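PDB 4PQ1: putative electron transport related protein, which is probably a thioredoxin-fold thiol-disulfide oxidoreductase, a DsbF homologue thought to take part in making or exchanging disulfide bonds in other proteins. Local coordinates for residues A[10-15]-A[141-146]; A[22-27]-A[115-120]; A[45-50]-A[133-138]; A[57-62]-A[123-128]; A[78-83]-A[104-109]. All coordinates share one frame; numbering follows the deposited sequence. Where two conformers were deposited one is given.

Interactions 1, 3, 4 and 5 reach the same mixed sheet of the thioredoxin-like fold, and interaction 2 packs beside it. Interaction 1 lies at the surface, where the outermost strand 13-15 meets the end of strand 137-141 through a salt bridge and two phenylalanines. Interaction 5, at the other outer strand, is buried and rests on a ladder of backbone bonds. Interactions 2 and 3 are partly buried: the first has a backbone bond and a weak hydroxyl bond to one carbonyl, the second one weak histidine bond, and both add apolar contacts. Interaction 4 is buried at the disulfide, with mainly apolar packing around a carboxylate that Asn50 of interaction 3 also reaches.

Interaction 1: A[10-15]-A[141-146]; sequences GKTEIF and FLREVT
Arg143 and Glu13 are joined by a salt bridge at the edge of the thioredoxin-like sheet, where strand 13-15 pairs antiparallel with strand 137-141. Arg143 NE donates to Glu13 OE2 at 2.8 Å, and the bond is nearly straight, 168° at the hydrogen. The acceptor sits at the guanidinium edge, in its plane, while the carboxylate is turned 61° away from that plane. In Glu13, chi1 (59°) sets CG between the backbone N and the carbonyl carbon, and the chain bends at chi2. Thr12 OG1 gives Glu13 OE2 a second donor at 2.7 Å, arriving from above the carboxylate plane. A second partner of Arg143, Asp149 at the start of helix 147-156, takes NH1.

Next to the salt bridge, Glu13 and Phe141 form a non-hydrogen-bonded pair, with Glu13 CB 3.7 Å from Phe141 CD1. That same CD1 lies over one face of the Arg143 guanidinium, toward its rim. The Phe15 and Phe141 rings meet obliquely, Phe15 CE1 3.9 Å from Phe141 CZ. One residue along, Leu142 N donates to Thr12 O at 2.6 Å, and Leu142 CB lies 3.5 Å from that oxygen.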
# COMPACT_ATOMS: atom_id res chain seq x y z
N GLY A 10 -16.40 7.10 10.61
CA GLY A 10 -15.65 7.93 11.55
C GLY A 10 -14.31 7.36 12.01
O GLY A 10 -13.52 8.06 12.64
N LYS A 11 -14.06 6.10 11.68
CA LYS A 11 -12.87 5.40 12.15
C LYS A 11 -11.72 5.60 11.19
O LYS A 11 -11.95 5.81 10.01
CB LYS A 11 -13.16 3.91 12.33
CG LYS A 11 -14.20 3.56 13.40
CD LYS A 11 -14.67 2.10 13.29
CE LYS A 11 -15.27 1.56 14.59
NZ LYS A 11 -16.51 2.29 15.00
N THR A 12 -10.50 5.50 11.70
CA THR A 12 -9.28 5.67 10.90
C THR A 12 -8.66 4.33 10.50
O THR A 12 -7.63 4.28 9.81
CB THR A 12 -8.22 6.49 11.66
OG1 THR A 12 -8.10 6.00 13.00
CG2 THR A 12 -8.59 7.97 11.69
N GLU A 13 -9.26 3.24 10.93
CA GLU A 13 -8.78 1.93 10.53
C GLU A 13 -9.94 0.94 10.55
O GLU A 13 -10.90 1.12 11.29
CB GLU A 13 -7.64 1.46 11.43
CG GLU A 13 -8.00 1.37 12.91
CD GLU A 13 -8.02 2.71 13.60
OE1 GLU A 13 -8.94 2.93 14.42
OE2 GLU A 13 -7.12 3.55 13.34
N ILE A 14 -9.84 -0.08 9.71
CA ILE A 14 -10.86 -1.13 9.56
C ILE A 14 -10.18 -2.49 9.41
O ILE A 14 -9.19 -2.61 8.68
CB ILE A 14 -11.77 -0.88 8.34
CG1 ILE A 14 -12.41 0.51 8.40
CG2 ILE A 14 -12.85 -1.95 8.24
CD1 ILE A 14 -13.50 0.62 9.45
N PHE A 15 -10.71 -3.51 10.07
CA PHE A 15 -10.16 -4.85 9.95
C PHE A 15 -11.19 -5.82 9.38
O PHE A 15 -12.38 -5.69 9.66
CB PHE A 15 -9.67 -5.32 11.32
CG PHE A 15 -8.58 -4.46 11.87
CD1 PHE A 15 -7.26 -4.71 11.54
CD2 PHE A 15 -8.89 -3.37 12.69
CE1 PHE A 15 -6.25 -3.89 12.04
CE2 PHE A 15 -7.89 -2.55 13.18
CZ PHE A 15 -6.56 -2.81 12.86
N PHE A 141 -5.86 1.09 6.73
CA PHE A 141 -5.48 2.17 7.63
C PHE A 141 -5.59 3.51 6.94
O PHE A 141 -4.86 3.78 5.98
CB PHE A 141 -4.05 1.97 8.15
CG PHE A 141 -3.88 0.77 9.04
CD1 PHE A 141 -4.15 0.86 10.40
CD2 PHE A 141 -3.41 -0.43 8.53
CE1 PHE A 141 -3.99 -0.24 11.23
CE2 PHE A 141 -3.25 -1.53 9.36
CZ PHE A 141 -3.54 -1.44 10.71
N LEU A 142 -6.51 4.36 7.41
CA LEU A 142 -6.72 5.69 6.84
C LEU A 142 -5.96 6.72 7.68
O LEU A 142 -6.49 7.74 8.11
CB LEU A 142 -8.21 6.03 6.78
CG LEU A 142 -9.05 4.98 6.03
CD1 LEU A 142 -10.53 5.31 6.11
CD2 LEU A 142 -8.59 4.83 4.57
N ARG A 143 -4.69 6.42 7.90
CA ARG A 143 -3.86 7.18 8.78
C ARG A 143 -2.45 6.68 8.58
O ARG A 143 -2.26 5.61 8.01
CB ARG A 143 -4.29 7.04 10.24
CG ARG A 143 -4.30 5.61 10.76
CD ARG A 143 -4.29 5.60 12.28
NE ARG A 143 -4.41 4.27 12.86
CZ ARG A 143 -3.38 3.53 13.25
NH1 ARG A 143 -2.14 3.97 13.10
NH2 ARG A 143 -3.59 2.33 13.78
N GLU A 144 -1.48 7.50 9.00
CA GLU A 144 -0.12 7.05 9.16
C GLU A 144 -0.09 5.80 10.06
O GLU A 144 -0.87 5.70 11.02
CB GLU A 144 0.72 8.19 9.77
CG GLU A 144 2.18 7.86 9.94
CD GLU A 144 3.00 9.07 10.42
OE1 GLU A 144 4.22 8.87 10.66
OE2 GLU A 144 2.44 10.19 10.58
N VAL A 145 0.79 4.85 9.75
CA VAL A 145 0.93 3.64 10.55
C VAL A 145 2.35 3.50 11.08
O VAL A 145 3.29 4.02 10.48
CB VAL A 145 0.59 2.37 9.75
CG1 VAL A 145 -0.90 2.24 9.55
CG2 VAL A 145 1.34 2.34 8.41
N THR A 146 2.51 2.77 12.19
CA THR A 146 3.82 2.30 12.64
C THR A 146 4.08 0.91 12.09
O THR A 146 3.17 0.25 11.58
CB THR A 146 3.94 2.20 14.17
OG1 THR A 146 3.01 1.23 14.66
CG2 THR A 146 3.67 3.53 14.83

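Interaction 2: A[22-27]-A[115-120]; sequences APVSEI and AQLGGV
Ser25 and Gln116 carry the polar part of this contact. The backbone N of Ser25 donates to Gln116 O over 3.3 Å, with 142° at the hydrogen, and it approaches nearly along the C=O axis (164° at the oxygen). The same oxygen also receives a weak bond from Ser25 OG, again at 3.3 Å. The hydroxyl can get there because OG is anti to the carbonyl carbon of Ser25 (chi1 -50°), on the same side as its own backbone N, and both donors thus converge on one acceptor. Ser25 CB closes in on that carbonyl as well and lies 4.0 Å from Gln116 CB.

The carbonyl of Gln116 lies near the end of the short, weakly bonded helix 113-116, and the chain then passes through two glycines with positive phi, Gly118 and Gly119, toward strand 127-131. In this thioredoxin-like fold the contact joins the loop that leads into strand 28-30 to the connection between strands 105-107 and 127-131.

Apolar packing lies on the inner side. Leu117 starts out away from segment 22-27, but its CD2 swings back to meet Val24 CG1 at 3.7 Å, the two side chains lying side by side and pointing the same way. Ile27 approaches Leu117 at about a right angle, its CD1 3.9 Å from the same CD2. That methyl also presses on the base of Gln116, with Ile27 CD1 3.5 Å from Gln116 CB. Outside the two segments, Val24 also touches Leu131 of strand 127-131 and Ile27 touches Leu39.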
# COMPACT_ATOMS: atom_id res chain seq x y z
N ALA A 22 -12.89 -10.02 0.32
CA ALA A 22 -12.95 -10.23 -1.12
C ALA A 22 -11.65 -9.73 -1.73
O ALA A 22 -11.04 -8.79 -1.20
CB ALA A 22 -14.15 -9.52 -1.73
N PRO A 23 -11.21 -10.35 -2.83
CA PRO A 23 -9.98 -9.91 -3.50
C PRO A 23 -10.08 -8.50 -4.11
O PRO A 23 -11.17 -8.08 -4.50
CB PRO A 23 -9.78 -10.97 -4.58
CG PRO A 23 -11.16 -11.59 -4.79
CD PRO A 23 -11.82 -11.54 -3.46
N VAL A 24 -8.96 -7.78 -4.17
CA VAL A 24 -8.92 -6.50 -4.88
C VAL A 24 -8.83 -6.75 -6.38
O VAL A 24 -8.41 -7.83 -6.81
CB VAL A 24 -7.71 -5.61 -4.47
CG1 VAL A 24 -7.99 -4.87 -3.16
CG2 VAL A 24 -6.44 -6.45 -4.38
N SER A 25 -9.21 -5.76 -7.18
CA SER A 25 -9.08 -5.86 -8.63
C SER A 25 -7.62 -5.95 -9.04
O SER A 25 -6.71 -5.97 -8.20
CB SER A 25 -9.73 -4.66 -9.33
OG SER A 25 -11.04 -4.42 -8.86
N GLU A 26 -7.39 -6.01 -10.35
CA GLU A 26 -6.05 -6.12 -10.88
C GLU A 26 -5.31 -4.80 -10.70
O GLU A 26 -5.78 -3.74 -11.12
CB GLU A 26 -6.08 -6.50 -12.36
CG GLU A 26 -4.70 -6.82 -12.93
CD GLU A 26 -4.60 -6.52 -14.41
OE1 GLU A 26 -4.94 -5.39 -14.81
OE2 GLU A 26 -4.17 -7.41 -15.18
N ILE A 27 -4.15 -4.87 -10.05
CA ILE A 27 -3.31 -3.71 -9.90
C ILE A 27 -2.01 -3.93 -10.66
O ILE A 27 -1.25 -4.85 -10.37
CB ILE A 27 -2.98 -3.40 -8.42
CG1 ILE A 27 -4.24 -3.43 -7.55
CG2 ILE A 27 -2.31 -2.05 -8.30
CD1 ILE A 27 -5.17 -2.28 -7.80
N ALA A 115 -9.60 3.36 -7.57
CA ALA A 115 -10.82 2.82 -8.17
C ALA A 115 -10.78 1.30 -8.22
O ALA A 115 -11.82 0.63 -8.12
CB ALA A 115 -11.01 3.40 -9.56
N GLN A 116 -9.58 0.76 -8.37
CA GLN A 116 -9.38 -0.68 -8.40
C GLN A 116 -9.28 -1.28 -7.00
O GLN A 116 -9.35 -2.50 -6.81
CB GLN A 116 -8.14 -1.02 -9.21
CG GLN A 116 -8.32 -0.70 -10.68
CD GLN A 116 -7.10 -0.02 -11.28
OE1 GLN A 116 -5.97 -0.52 -11.17
NE2 GLN A 116 -7.32 1.12 -11.93
N LEU A 117 -9.13 -0.41 -6.01
CA LEU A 117 -8.97 -0.85 -4.63
C LEU A 117 -10.30 -0.72 -3.90
O LEU A 117 -10.35 -0.63 -2.68
CB LEU A 117 -7.86 -0.03 -3.93
CG LEU A 117 -6.44 -0.40 -4.39
CD1 LEU A 117 -5.37 0.48 -3.76
CD2 LEU A 117 -6.14 -1.86 -4.09
N GLY A 118 -11.38 -0.71 -4.66
CA GLY A 118 -12.70 -0.78 -4.06
C GLY A 118 -13.21 0.53 -3.52
O GLY A 118 -14.08 0.55 -2.64
N GLY A 119 -12.68 1.63 -4.04
CA GLY A 119 -13.16 2.95 -3.68
C GLY A 119 -12.61 3.46 -2.37
O GLY A 119 -13.28 4.20 -1.64
N VAL A 120 -11.40 3.03 -2.03
CA VAL A 120 -10.65 3.64 -0.95
C VAL A 120 -10.53 5.15 -1.23
O VAL A 120 -10.33 5.55 -2.38
CB VAL A 120 -9.27 2.94 -0.81
CG1 VAL A 120 -8.21 3.92 -0.44
CG2 VAL A 120 -9.34 1.82 0.23

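Interaction 3: A[45-50]-A[133-138]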
# COMPACT_ATOMS: atom_id res chain seq x y z
N LYS A 45 1.37 -14.37 -2.16
CA LYS A 45 2.24 -13.70 -1.19
C LYS A 45 1.50 -12.54 -0.51
O LYS A 45 0.60 -11.93 -1.09
CB LYS A 45 3.50 -13.19 -1.88
CG LYS A 45 4.35 -14.25 -2.57
CD LYS A 45 5.20 -15.01 -1.56
CE LYS A 45 6.33 -15.76 -2.26
NZ LYS A 45 6.95 -16.79 -1.37
N ILE A 46 1.88 -12.26 0.73
CA ILE A 46 1.32 -11.12 1.45
C ILE A 46 1.78 -9.81 0.78
O ILE A 46 2.92 -9.70 0.32
CB ILE A 46 1.75 -11.13 2.93
CG1 ILE A 46 1.17 -12.35 3.64
CG2 ILE A 46 1.30 -9.86 3.63
CD1 ILE A 46 1.65 -12.46 5.07
N VAL A 47 0.87 -8.84 0.69
CA VAL A 47 1.19 -7.59 0.03
C VAL A 47 0.67 -6.40 0.83
O VAL A 47 -0.54 -6.30 1.11
CB VAL A 47 0.60 -7.54 -1.40
CG1 VAL A 47 0.83 -6.16 -1.98
CG2 VAL A 47 1.25 -8.61 -2.29
N VAL A 48 1.59 -5.51 1.20
CA VAL A 48 1.20 -4.29 1.90
C VAL A 48 1.25 -3.10 0.94
O VAL A 48 2.33 -2.68 0.52
CB VAL A 48 2.12 -4.02 3.11
CG1 VAL A 48 1.68 -2.76 3.83
CG2 VAL A 48 2.08 -5.20 4.06
N LEU A 49 0.07 -2.59 0.60
CA LEU A 49 -0.08 -1.41 -0.28
C LEU A 49 -0.06 -0.13 0.52
O LEU A 49 -0.75 -0.00 1.54
CB LEU A 49 -1.39 -1.47 -1.07
CG LEU A 49 -1.70 -2.66 -1.94
CD1 LEU A 49 -3.16 -2.60 -2.32
CD2 LEU A 49 -0.80 -2.62 -3.16
N ASN A 50 0.70 0.85 0.03
CA ASN A 50 0.83 2.13 0.70
C ASN A 50 0.82 3.26 -0.30
O ASN A 50 1.68 3.32 -1.19
CB ASN A 50 2.11 2.16 1.54
CG ASN A 50 2.35 3.50 2.17
OD1 ASN A 50 3.22 4.24 1.72
ND2 ASN A 50 1.59 3.84 3.21
N LYS A 133 -2.96 -13.55 1.53
CA LYS A 133 -2.35 -14.30 0.43
C LYS A 133 -3.27 -14.40 -0.78
O LYS A 133 -2.83 -14.74 -1.89
CB LYS A 133 -1.94 -15.69 0.90
CG LYS A 133 -0.60 -15.74 1.62
CD LYS A 133 -0.30 -17.16 2.07
CE LYS A 133 1.02 -17.26 2.78
NZ LYS A 133 1.39 -18.69 3.02
N GLN A 134 -4.55 -14.10 -0.59
CA GLN A 134 -5.50 -14.12 -1.69
C GLN A 134 -5.71 -12.70 -2.18
O GLN A 134 -6.60 -12.42 -2.99
CB GLN A 134 -6.84 -14.76 -1.28
CG GLN A 134 -6.71 -16.23 -0.88
CD GLN A 134 -8.03 -16.81 -0.41
OE1 GLN A 134 -9.03 -16.75 -1.13
NE2 GLN A 134 -8.03 -17.36 0.79
N HIS A 135 -4.86 -11.80 -1.67
CA HIS A 135 -4.86 -10.40 -2.03
C HIS A 135 -6.23 -9.80 -1.72
O HIS A 135 -6.83 -9.11 -2.54
CB HIS A 135 -4.47 -10.21 -3.50
CG HIS A 135 -3.02 -10.51 -3.78
ND1 HIS A 135 -2.46 -10.41 -5.03
CD2 HIS A 135 -2.01 -10.88 -2.94
CE1 HIS A 135 -1.17 -10.74 -4.97
NE2 HIS A 135 -0.87 -11.03 -3.71
N ARG A 136 -6.68 -10.05 -0.50
CA ARG A 136 -7.93 -9.51 0.02
C ARG A 136 -7.57 -8.65 1.20
O ARG A 136 -6.75 -9.05 2.01
CB ARG A 136 -8.90 -10.63 0.47
CG ARG A 136 -8.97 -11.84 -0.46
CD ARG A 136 -9.84 -12.97 0.14
NE ARG A 136 -9.30 -13.52 1.38
CZ ARG A 136 -9.93 -14.43 2.13
NH1 ARG A 136 -11.12 -14.89 1.75
NH2 ARG A 136 -9.38 -14.89 3.25
N PRO A 137 -8.17 -7.46 1.31
CA PRO A 137 -7.70 -6.67 2.45
C PRO A 137 -8.06 -7.31 3.79
O PRO A 137 -9.19 -7.76 3.99
CB PRO A 137 -8.40 -5.33 2.25
CG PRO A 137 -8.57 -5.23 0.77
CD PRO A 137 -8.91 -6.64 0.33
N ALA A 138 -7.08 -7.38 4.68
CA ALA A 138 -7.28 -7.82 6.05
C ALA A 138 -7.38 -6.61 6.95
O ALA A 138 -7.92 -6.68 8.06
CB ALA A 138 -6.14 -8.72 6.48
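The imidazole of His135 is the flat group that meets strand 46-52. Lys45 O lies at its edge, in the ring plane, and receives a weak hydrogen bond from NE2 at 3.1 Å; the 127° angle at the hydrogen shows how bent it is. NE2 has a second and stronger partner in the backbone oxygen of Tyr42, so the ring nitrogen bridges two backbone carbonyls of the chain leading into strand 46-52. Val47 CG2 comes up obliquely, 3.5 Å from His135 NE2 and 4.0 Å from CD2. It is placed there by a first torsion that leaves CG2 anti to the carbonyl carbon of Val47.

His135 itself stands at positive phi (58°), in the loop connecting the antiparallel strands 127-131 and 137-141, the beta hairpin of the thioredoxin fold. Through this residue the hairpin loop is tied to the entry of the central strand 46-52, whose Val47 is bonded by its backbone to Leu131. On the outer side the contact is looser: Lys133 CA lies 4.1 Å from Lys45 O. The aliphatic part of Lys133 reaches Ile46, with CG 4.3 Å from Ile46 CG1, while Lys45 NZ makes a weak bond to Asp75 O.

Interaction 4: A[57-62]-A[123-128]; sequences APCRSE and SVVPTT
The carboxylate of Glu62 is gripped from several directions beside Pro126 and Thr128. A water donates to Glu62 OE2 at 2.9 Å and accepts from Thr128 OG1 at 2.7 Å, spanning two oxygens that are themselves 4.4 Å apart. OE2 also accepts from the backbone N of Val145, and Asn50 ND2 serves both Glu62 OE1 and Thr128 OG1. The water, Val145 N and Asn50 ND2 thus supply the donors to a buried carboxylate.

Glu62 extends past Pro126 in the opposite direction, so that OE1 lies 3.1 Å from Pro126 CB. The proline follows a cis peptide bond, the cis-proline loop of the thioredoxin fold, which in this family faces the CxxC motif. Here that motif is Cys56 and Cys59, seen joined in a disulfide. Cys59 SG, anti to its own carbonyl carbon (chi1 -53°), touches Val125 CG1 at 3.6 Å and Pro126 CB at 3.7 Å. Pro58 closes the other end of the contact, its CB 3.7 Å from Pro126 CD.

The short helix 57-61 thus rests on the loop that enters strand 127-131, with Trp52 at the end of strand 46-52 touching Cys59 and the loop before helix 147-156 lying against Pro58 and Glu62.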
# COMPACT_ATOMS: atom_id res chain seq x y z
N ALA A 57 4.10 14.95 4.53
CA ALA A 57 4.91 14.88 5.74
C ALA A 57 4.67 13.57 6.52
O ALA A 57 5.64 12.92 6.91
CB ALA A 57 4.67 16.10 6.62
N PRO A 58 3.41 13.18 6.75
CA PRO A 58 3.23 11.86 7.38
C PRO A 58 3.88 10.72 6.60
O PRO A 58 4.44 9.81 7.21
CB PRO A 58 1.72 11.69 7.40
CG PRO A 58 1.23 13.07 7.54
CD PRO A 58 2.12 13.89 6.67
N CYS A 59 3.83 10.75 5.28
CA CYS A 59 4.46 9.70 4.49
C CYS A 59 5.96 9.62 4.78
O CYS A 59 6.47 8.53 5.03
CB CYS A 59 4.19 9.91 3.00
SG CYS A 59 2.42 10.10 2.66
N ARG A 60 6.65 10.76 4.77
CA ARG A 60 8.08 10.85 5.12
C ARG A 60 8.36 10.29 6.52
O ARG A 60 9.31 9.54 6.74
CB ARG A 60 8.57 12.30 5.02
CG ARG A 60 8.42 12.92 3.62
CD ARG A 60 9.17 14.25 3.44
NE ARG A 60 8.67 15.31 4.31
CZ ARG A 60 7.73 16.19 3.96
NH1 ARG A 60 7.16 16.12 2.76
NH2 ARG A 60 7.34 17.13 4.81
N SER A 61 7.51 10.69 7.46
CA SER A 61 7.55 10.23 8.84
C SER A 61 7.42 8.70 8.99
O SER A 61 8.17 8.10 9.76
CB SER A 61 6.42 10.93 9.60
OG SER A 61 6.22 10.38 10.88
N GLU A 62 6.50 8.08 8.25
CA GLU A 62 6.25 6.65 8.41
C GLU A 62 7.09 5.81 7.44
O GLU A 62 6.93 4.59 7.35
CB GLU A 62 4.76 6.34 8.20
CG GLU A 62 4.32 6.48 6.76
CD GLU A 62 2.94 5.88 6.45
OE1 GLU A 62 2.58 5.93 5.25
OE2 GLU A 62 2.21 5.38 7.35
N SER A 123 -8.65 10.94 -1.27
CA SER A 123 -8.28 12.09 -0.46
C SER A 123 -7.27 11.74 0.64
O SER A 123 -6.59 12.62 1.14
CB SER A 123 -9.52 12.68 0.17
OG SER A 123 -10.17 11.67 0.93
N VAL A 124 -7.19 10.47 1.02
CA VAL A 124 -6.44 10.11 2.21
C VAL A 124 -5.05 9.58 1.87
O VAL A 124 -4.91 8.49 1.33
CB VAL A 124 -7.19 9.06 3.05
CG1 VAL A 124 -6.42 8.71 4.34
CG2 VAL A 124 -8.61 9.56 3.38
N VAL A 125 -4.03 10.36 2.20
CA VAL A 125 -2.64 9.96 2.01
C VAL A 125 -1.87 10.38 3.26
O VAL A 125 -1.92 11.54 3.65
CB VAL A 125 -2.00 10.62 0.76
CG1 VAL A 125 -0.54 10.19 0.62
CG2 VAL A 125 -2.75 10.25 -0.48
N PRO A 126 -1.17 9.42 3.89
CA PRO A 126 -1.03 8.05 3.41
C PRO A 126 -2.24 7.16 3.74
O PRO A 126 -3.06 7.50 4.59
CB PRO A 126 0.22 7.57 4.13
CG PRO A 126 0.15 8.27 5.45
CD PRO A 126 -0.47 9.62 5.17
N THR A 127 -2.37 6.07 2.99
CA THR A 127 -3.30 4.97 3.28
C THR A 127 -2.50 3.70 3.17
O THR A 127 -1.65 3.56 2.27
CB THR A 127 -4.49 4.92 2.29
OG1 THR A 127 -5.38 6.02 2.55
CG2 THR A 127 -5.31 3.56 2.41
N THR A 128 -2.73 2.77 4.09
CA THR A 128 -2.06 1.49 4.02
C THR A 128 -3.07 0.35 4.01
O THR A 128 -3.95 0.27 4.87
CB THR A 128 -1.09 1.29 5.19
OG1 THR A 128 -0.08 2.28 5.13
CG2 THR A 128 -0.45 -0.09 5.09
O HOH W 1 -0.42 4.61 6.45

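Interaction 5: A[78-83]-A[104-109]; sequences TVVGIN and PSIYDP
Gly81 and Ser105 form the tightest part of this contact, their CA atoms only 4.0 Å apart in a parallel bridge. Gly81 N donates to Pro104 O at 2.9 Å, and Ile106 N returns a bond to Gly81 O at 2.7 Å. The buried ladder continues as Asn83 N binds Ile106 O and Asp108 N binds Asn83 O. Gly81 has no side chain, and Ser105 OG takes the place beside it, 3.3 Å from Gly81 CA, while bonding to Trp52 NE1.

Partly exposed Pro104, Tyr107 and Pro109 make up the outer side. Pro104 stays close through its backbone O and through CD, 3.4 Å from Val79 O. Looser are the Val80 side-chain carbons, with CG2 to Pro104 CG and CG1 to Ile106 CG1 both 4.4 Å.

Asn83 and Tyr107 share a face of the sheet with Ser105 and lie side by side, pointing the same way, amide and ring planes 30° apart. Asn83 OD1 sits at the Tyr107 ring edge, 3.1 Å from CD1. Pro109 CD stands 3.7 Å above one face of that ring. Asp86 secures the ends, through its side chain to Asn83 ND2 and its backbone O to Tyr107 OH.

Strands 77-83 and 105-107 run at 22° to each other and are joined by helix 89-98 in a beta-alpha-beta crossover. Strand 105-107 is outermost in the mixed sheet; strand 46-52 flanks 77-83 on its other side, Val37 of strand 36-38 touches Val80, Pro104 and Ile106, and helix 89-98 meets Asn83 and Tyr107.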
# COMPACT_ATOMS: atom_id res chain seq x y z
N THR A 78 5.83 -8.57 0.41
CA THR A 78 6.42 -7.33 -0.07
C THR A 78 5.54 -6.13 0.27
O THR A 78 4.33 -6.26 0.41
CB THR A 78 6.63 -7.36 -1.61
OG1 THR A 78 7.45 -6.26 -2.01
CG2 THR A 78 5.29 -7.24 -2.34
N VAL A 79 6.17 -4.97 0.41
CA VAL A 79 5.43 -3.71 0.38
C VAL A 79 5.38 -3.26 -1.08
O VAL A 79 6.33 -3.49 -1.83
CB VAL A 79 6.08 -2.62 1.27
CG1 VAL A 79 5.34 -1.30 1.15
CG2 VAL A 79 6.12 -3.09 2.74
N VAL A 80 4.27 -2.67 -1.49
CA VAL A 80 4.18 -2.00 -2.79
C VAL A 80 3.63 -0.60 -2.63
O VAL A 80 2.51 -0.42 -2.17
CB VAL A 80 3.28 -2.76 -3.77
CG1 VAL A 80 3.13 -1.95 -5.06
CG2 VAL A 80 3.88 -4.12 -4.06
N GLY A 81 4.42 0.40 -2.99
CA GLY A 81 3.99 1.77 -2.81
C GLY A 81 3.12 2.20 -3.97
O GLY A 81 3.26 1.71 -5.10
N ILE A 82 2.21 3.11 -3.68
CA ILE A 82 1.44 3.74 -4.74
C ILE A 82 1.70 5.24 -4.63
O ILE A 82 1.10 5.94 -3.81
CB ILE A 82 -0.07 3.41 -4.62
CG1 ILE A 82 -0.27 1.90 -4.71
CG2 ILE A 82 -0.88 4.13 -5.69
CD1 ILE A 82 -1.70 1.47 -4.51
N ASN A 83 2.61 5.73 -5.46
CA ASN A 83 3.05 7.12 -5.41
C ASN A 83 2.01 8.01 -6.08
O ASN A 83 1.78 7.89 -7.30
CB ASN A 83 4.43 7.23 -6.07
CG ASN A 83 4.95 8.66 -6.18
OD1 ASN A 83 5.28 9.11 -7.27
ND2 ASN A 83 5.03 9.37 -5.06
N PRO A 104 9.18 -1.72 -4.44
CA PRO A 104 8.73 -1.03 -5.65
C PRO A 104 7.53 -0.13 -5.39
O PRO A 104 6.80 -0.35 -4.41
CB PRO A 104 8.34 -2.18 -6.57
CG PRO A 104 7.84 -3.23 -5.64
CD PRO A 104 8.64 -3.09 -4.36
N SER A 105 7.34 0.87 -6.24
CA SER A 105 6.17 1.73 -6.18
C SER A 105 5.54 1.82 -7.56
O SER A 105 6.24 1.88 -8.57
CB SER A 105 6.51 3.14 -5.69
OG SER A 105 6.60 3.21 -4.27
N ILE A 106 4.22 1.81 -7.60
CA ILE A 106 3.52 2.16 -8.82
C ILE A 106 3.46 3.68 -8.93
O ILE A 106 3.04 4.36 -7.99
CB ILE A 106 2.10 1.58 -8.85
CG1 ILE A 106 2.18 0.05 -8.85
CG2 ILE A 106 1.33 2.11 -10.04
CD1 ILE A 106 0.84 -0.60 -8.95
N TYR A 107 3.89 4.22 -10.06
CA TYR A 107 3.80 5.66 -10.26
C TYR A 107 2.42 6.05 -10.78
O TYR A 107 2.08 5.83 -11.94
CB TYR A 107 4.89 6.15 -11.22
CG TYR A 107 4.91 7.64 -11.40
CD1 TYR A 107 5.25 8.48 -10.35
CD2 TYR A 107 4.57 8.22 -12.62
CE1 TYR A 107 5.26 9.86 -10.51
CE2 TYR A 107 4.58 9.58 -12.79
CZ TYR A 107 4.92 10.39 -11.73
OH TYR A 107 4.93 11.76 -11.89
N ASP A 108 1.62 6.66 -9.91
CA ASP A 108 0.21 6.88 -10.22
C ASP A 108 -0.21 8.27 -9.73
O ASP A 108 -0.92 8.39 -8.73
CB ASP A 108 -0.63 5.74 -9.58
CG ASP A 108 -2.14 5.90 -9.76
OD1 ASP A 108 -2.60 6.71 -10.61
OD2 ASP A 108 -2.89 5.20 -9.04
N PRO A 109 0.24 9.33 -10.43
CA PRO A 109 -0.02 10.69 -9.93
C PRO A 109 -1.49 11.00 -9.61
O PRO A 109 -1.73 11.67 -8.61
CB PRO A 109 0.48 11.59 -11.07
CG PRO A 109 1.50 10.77 -11.78
CD PRO A 109 1.02 9.34 -11.69